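Local coordinates for NAD_Gly3P_dh, NAD-dependent glycerol-3-phosphate dehydrogenase (Streptosporangium roseum, PDB 5OCM) that reduces imines to amines using NADPH as the hydride donor, at the interface of chains A and B. Numbering follows the deposited sequence. Chains: chain A/B, NAD_Gly3P_dh, NAD-dependent glycerol-3-phosphate dehydrogenase.

Contact 1: the interface of chains A and B. Residues chain A 190-191, 194, 248; chain B 96-97, 168, 171.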
loop_
_atom_site.group_PDB
_atom_site.type_symbol
_atom_site.label_atom_id
_atom_site.label_comp_id
_atom_site.label_asym_id
_atom_site.label_seq_id
_atom_site.Cartn_x
_atom_site.Cartn_y
_atom_site.Cartn_z
ATOM N N LEU A 190 12.652 -8.650 -7.361
ATOM C CA LEU A 190 13.293 -9.669 -6.505
ATOM C C LEU A 190 12.781 -11.051 -6.819
ATOM O O LEU A 190 13.578 -11.984 -7.063
ATOM C CB LEU A 190 13.030 -9.327 -5.025
ATOM C CG LEU A 190 13.625 -10.297 -3.994
ATOM C CD1 LEU A 190 15.127 -10.491 -4.156
ATOM C CD2 LEU A 190 13.404 -9.762 -2.587
ATOM N N LEU A 191 11.457 -11.204 -6.917
ATOM C CA LEU A 191 10.890 -12.489 -7.238
ATOM C C LEU A 191 11.197 -12.973 -8.647
ATOM O O LEU A 191 11.330 -14.209 -8.855
ATOM C CB LEU A 191 9.371 -12.498 -6.987
ATOM C CG LEU A 191 9.140 -12.702 -5.464
ATOM C CD1 LEU A 191 7.812 -12.203 -5.112
ATOM C CD2 LEU A 191 9.272 -14.193 -5.076
ATOM N N ALA A 194 14.037 -15.400 -9.072
ATOM C CA ALA A 194 13.681 -16.785 -8.805
ATOM C C ALA A 194 12.653 -17.316 -9.793
ATOM O O ALA A 194 11.997 -18.317 -9.547
ATOM C CB ALA A 194 13.208 -16.930 -7.358
ATOM N N GLU A 248 18.534 -10.188 1.113
ATOM C CA GLU A 248 17.943 -10.927 -0.001
ATOM C C GLU A 248 18.071 -10.173 -1.326
ATOM O O GLU A 248 18.420 -10.777 -2.374
ATOM C CB GLU A 248 16.464 -11.274 0.313
ATOM C CG GLU A 248 15.893 -12.360 -0.594
ATOM C CD GLU A 248 16.468 -13.772 -0.233
ATOM O OE1 GLU A 248 16.723 -14.053 0.942
ATOM O OE2 GLU A 248 16.712 -14.580 -1.193
ATOM N N THR B 96 16.146 -15.157 5.715
ATOM C CA THR B 96 16.443 -15.103 4.277
ATOM C C THR B 96 16.305 -16.484 3.655
ATOM O O THR B 96 16.259 -17.514 4.360
ATOM C CB THR B 96 17.865 -14.595 4.061
ATOM O OG1 THR B 96 18.787 -15.527 4.661
ATOM C CG2 THR B 96 18.041 -13.169 4.623
ATOM N N SER B 97 16.309 -16.511 2.330
ATOM C CA SER B 97 16.205 -17.785 1.600
ATOM C C SER B 97 17.471 -18.642 1.905
ATOM O O SER B 97 17.381 -19.860 2.062
ATOM C CB SER B 97 15.989 -17.578 0.103
ATOM O OG SER B 97 17.091 -16.977 -0.497
ATOM N N LEU B 168 11.657 -15.646 0.379
ATOM C CA LEU B 168 11.712 -14.741 -0.730
ATOM C C LEU B 168 10.380 -13.984 -0.890
ATOM O O LEU B 168 10.359 -12.736 -0.985
ATOM C CB LEU B 168 12.021 -15.522 -2.001
ATOM C CG LEU B 168 13.016 -15.078 -3.049
ATOM C CD1 LEU B 168 12.456 -15.399 -4.432
ATOM C CD2 LEU B 168 13.579 -13.688 -2.946
ATOM N N VAL B 171 9.920 -11.503 2.340
ATOM C CA VAL B 171 10.596 -10.207 2.369
ATOM C C VAL B 171 10.061 -9.265 1.302
ATOM O O VAL B 171 9.951 -8.043 1.537
ATOM C CB VAL B 171 12.125 -10.309 2.326
ATOM C CG1 VAL B 171 12.602 -11.125 3.541
ATOM C CG2 VAL B 171 12.611 -10.888 1.009
HETATM O O HOH W 1 19.254 -15.167 0.897
#
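A:Glu248 and B:Ser97 meet through a two-pronged grip of a carboxylate on the start of a helix. Oxygen OE1 of A:Glu248 takes the backbone N-H of B:Ser97 at 2.9 Å, in a nearly straight bond (173° at the hydrogen). The second oxygen, OE2 of A:Glu248, accepts the hydroxyl OG of B:Ser97 at a short 2.5 Å. Both donors come on the syn side, the amide noticeably farther from the carboxylate plane than the hydroxyl, and together they limit rotation of the acid. Water 1 touches OE1 of A:Glu248 and OG of B:Ser97, adding an indirect path between the groups. Because B:Ser97 opens helix 97-109, the acid sits at the positive end of the helix dipole, which would probably favour its ionised form.

Beside this polar pair, B:Leu168 drives its forked end into chain A. Methyl CD1 of B:Leu168 presses on the methyl CB of A:Ala194 at 3.4 Å and on CD2 of A:Leu191 at 3.5 Å, both tight. The other methyl, CD2 of B:Leu168, lies against CG of A:Leu190 and, at 3.6 Å, against CG of A:Glu248. B:Val171, one turn farther along helix 165-192, extends the apolar strip by placing CG2 near CD2 of A:Leu190 and CB of A:Glu248.

The acid reaches both environments through its bent chain: CG points away from the backbone N (chi1 -164°) and a turn at chi2 (73°) swings the carboxylate toward B:Ser97 while the methylenes stay on the leucine. With an alanine in place of A:Glu248, the amide and hydroxyl of B:Ser97 are likely to lose their partner across the interface, and B:Leu168 the methylene cover on one flank. In this part of the dimer interface the apolar half joins helix 165-192 to its counterpart, and the acid links helix 235-252 of chain A to the nucleotide-binding part of chain B, likely helping to set how the subunits stand around the active-site cleft.

Contact 2: the interface of chains A and B. Residues chain A 255, 257, 260; chain B 265, 268, 285, 288, 290.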
loop_
_atom_site.group_PDB
_atom_site.type_symbol
_atom_site.label_atom_id
_atom_site.label_comp_id
_atom_site.label_asym_id
_atom_site.label_seq_id
_atom_site.Cartn_x
_atom_site.Cartn_y
_atom_site.Cartn_z
ATOM N N ASN A 255 17.902 -3.715 -7.011
ATOM C CA ASN A 255 18.076 -2.405 -6.358
ATOM C C ASN A 255 17.709 -2.483 -4.880
ATOM O O ASN A 255 16.751 -3.182 -4.542
ATOM C CB ASN A 255 17.190 -1.403 -7.078
ATOM C CG ASN A 255 17.386 0.019 -6.597
ATOM O OD1 ASN A 255 16.757 0.444 -5.641
ATOM N ND2 ASN A 255 18.258 0.759 -7.266
ATOM N N GLU A 257 17.579 0.601 -2.863
ATOM C CA GLU A 257 17.291 1.956 -2.365
ATOM C C GLU A 257 16.055 2.057 -1.479
ATOM O O GLU A 257 16.079 2.813 -0.488
ATOM C CB GLU A 257 17.177 2.933 -3.510
ATOM C CG GLU A 257 18.565 3.153 -4.088
ATOM C CD GLU A 257 18.627 3.977 -5.303
ATOM O OE1 GLU A 257 18.464 3.436 -6.431
ATOM O OE2 GLU A 257 18.911 5.160 -5.082
ATOM N N ARG A 260 16.745 0.383 2.010
ATOM C CA ARG A 260 17.753 1.203 2.668
ATOM C C ARG A 260 17.182 2.480 3.278
ATOM O O ARG A 260 17.558 2.826 4.395
ATOM C CB ARG A 260 18.949 1.540 1.788
ATOM C CG ARG A 260 19.819 0.253 1.707
ATOM C CD ARG A 260 21.196 0.395 1.054
ATOM N NE ARG A 260 21.129 0.647 -0.386
ATOM C CZ ARG A 260 21.205 1.828 -1.001
ATOM N NH1 ARG A 260 21.161 1.855 -2.311
ATOM N NH2 ARG A 260 21.387 3.006 -0.343
ATOM N N LEU B 265 14.015 8.372 -8.297
ATOM C CA LEU B 265 13.897 7.162 -9.064
ATOM C C LEU B 265 13.190 7.430 -10.380
ATOM O O LEU B 265 13.606 6.932 -11.420
ATOM C CB LEU B 265 13.151 6.089 -8.250
ATOM C CG LEU B 265 13.909 5.471 -7.046
ATOM C CD1 LEU B 265 12.934 4.753 -6.145
ATOM C CD2 LEU B 265 14.943 4.466 -7.476
ATOM N N ARG B 268 15.328 8.884 -13.196
ATOM C CA ARG B 268 16.069 7.922 -14.011
ATOM C C ARG B 268 15.287 7.396 -15.179
ATOM O O ARG B 268 15.843 7.204 -16.262
ATOM C CB ARG B 268 16.559 6.762 -13.124
ATOM C CG ARG B 268 17.691 7.245 -12.324
ATOM C CD ARG B 268 17.767 7.173 -10.903
ATOM N NE ARG B 268 18.018 5.889 -10.361
ATOM C CZ ARG B 268 18.536 5.693 -9.146
ATOM N NH1 ARG B 268 19.073 6.656 -8.433
ATOM N NH2 ARG B 268 18.618 4.485 -8.693
ATOM N N GLN B 285 13.956 0.406 -12.993
ATOM C CA GLN B 285 14.775 1.020 -11.959
ATOM C C GLN B 285 15.048 0.114 -10.755
ATOM O O GLN B 285 15.924 0.435 -9.952
ATOM C CB GLN B 285 14.179 2.335 -11.514
ATOM C CG GLN B 285 13.973 3.299 -12.656
ATOM C CD GLN B 285 15.200 3.458 -13.525
ATOM O OE1 GLN B 285 16.301 3.537 -12.989
ATOM N NE2 GLN B 285 15.022 3.505 -14.842
ATOM N N SER B 288 18.342 -3.616 -10.924
ATOM C CA SER B 288 19.785 -3.580 -10.631
ATOM C C SER B 288 20.123 -2.500 -9.622
ATOM O O SER B 288 19.408 -1.475 -9.519
ATOM C CB SER B 288 20.589 -3.249 -11.909
ATOM O OG SER B 288 20.261 -4.144 -12.935
ATOM N N SER B 290 21.839 0.807 -8.034
ATOM C CA SER B 290 21.668 2.122 -8.651
ATOM C C SER B 290 22.611 2.496 -9.818
ATOM O O SER B 290 23.821 2.548 -9.630
ATOM C CB SER B 290 21.759 3.154 -7.507
ATOM O OG SER B 290 21.129 2.602 -6.368
HETATM O O HOH W 2 21.013 -0.132 -4.931
#
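The carboxylate of A:Glu257 and the guanidinium of B:Arg268 approach from opposite directions with their planes 22° apart, nearly parallel but joined through a corner. One face of the B:Arg268 group carries the methyl CD2 of B:Leu265, 3.8 Å above the plane and displaced toward the rim, while OE1 of B:Gln285 lies in plane at its edge. The guanidinium of A:Arg260 has CA of A:Glu257 over one face and water 2 at its edge.

The salt bridge runs from NH2 of B:Arg268 to OE1 of A:Glu257 at 2.5 Å. It uses the syn lone pair of that oxygen, although the bond is bent (133° at the hydrogen). The anti lone pair of OE1 of A:Glu257 is taken from within chain A, by the amide ND2 of A:Asn255 at 2.8 Å; this bond is straight and lies in the amide plane. Above the carboxylate plane comes OG of B:Ser290, 2.8 Å from OE1 of A:Glu257, but this serine, near the C-terminus, is poorly ordered and its contribution is uncertain. The positive charge of B:Arg268 is likely to stabilise a negative carboxylate.

A:Asn255 positions the acid and also meets chain B, where its CB lies 3.3 Å from the backbone O of B:Ser288 and its ND2 makes a weak hydrogen bond to that oxygen. With CG opposite the backbone N across the CA–CB bond (chi1 -174°), A:Asn255 turns its amide to the helix start, where its OD1 receives the backbone N of A:Glu257 at 2.9 Å from above the carbonyl plane. The same amide thus braces both ends of the glutamate, whose chain runs extended beyond CG. Water 2, 3.3 Å from NH1 of A:Arg260, makes a looser and uncertain link to OG of B:Ser290.

In the fold, this salt-bridged patch of the dimer interface brings the start of helix 257-271 in one chain to the far end of that helix and the C-terminal segment of the other, helping to hold the subunits together.

Contact 1 and contact 2 lie about 17 Å apart, measured between the centres of their C-alpha atoms, and share no residue. Contact 1 draws on helix 165-192 of both chains, with helix 235-252 of chain A and the start of helix 97-109 of chain B; contact 2 uses helix 257-271 of both chains and the C-terminal segment of chain B. On chain A, A:Glu248 is a near neighbour in sequence of A:Asn255 and A:Glu257, which lie just beyond helix 235-252, so this stretch meets the partner at both places. Two-fold symmetry repeats both contacts, consistent with the intertwined dimer typical of imine reductases.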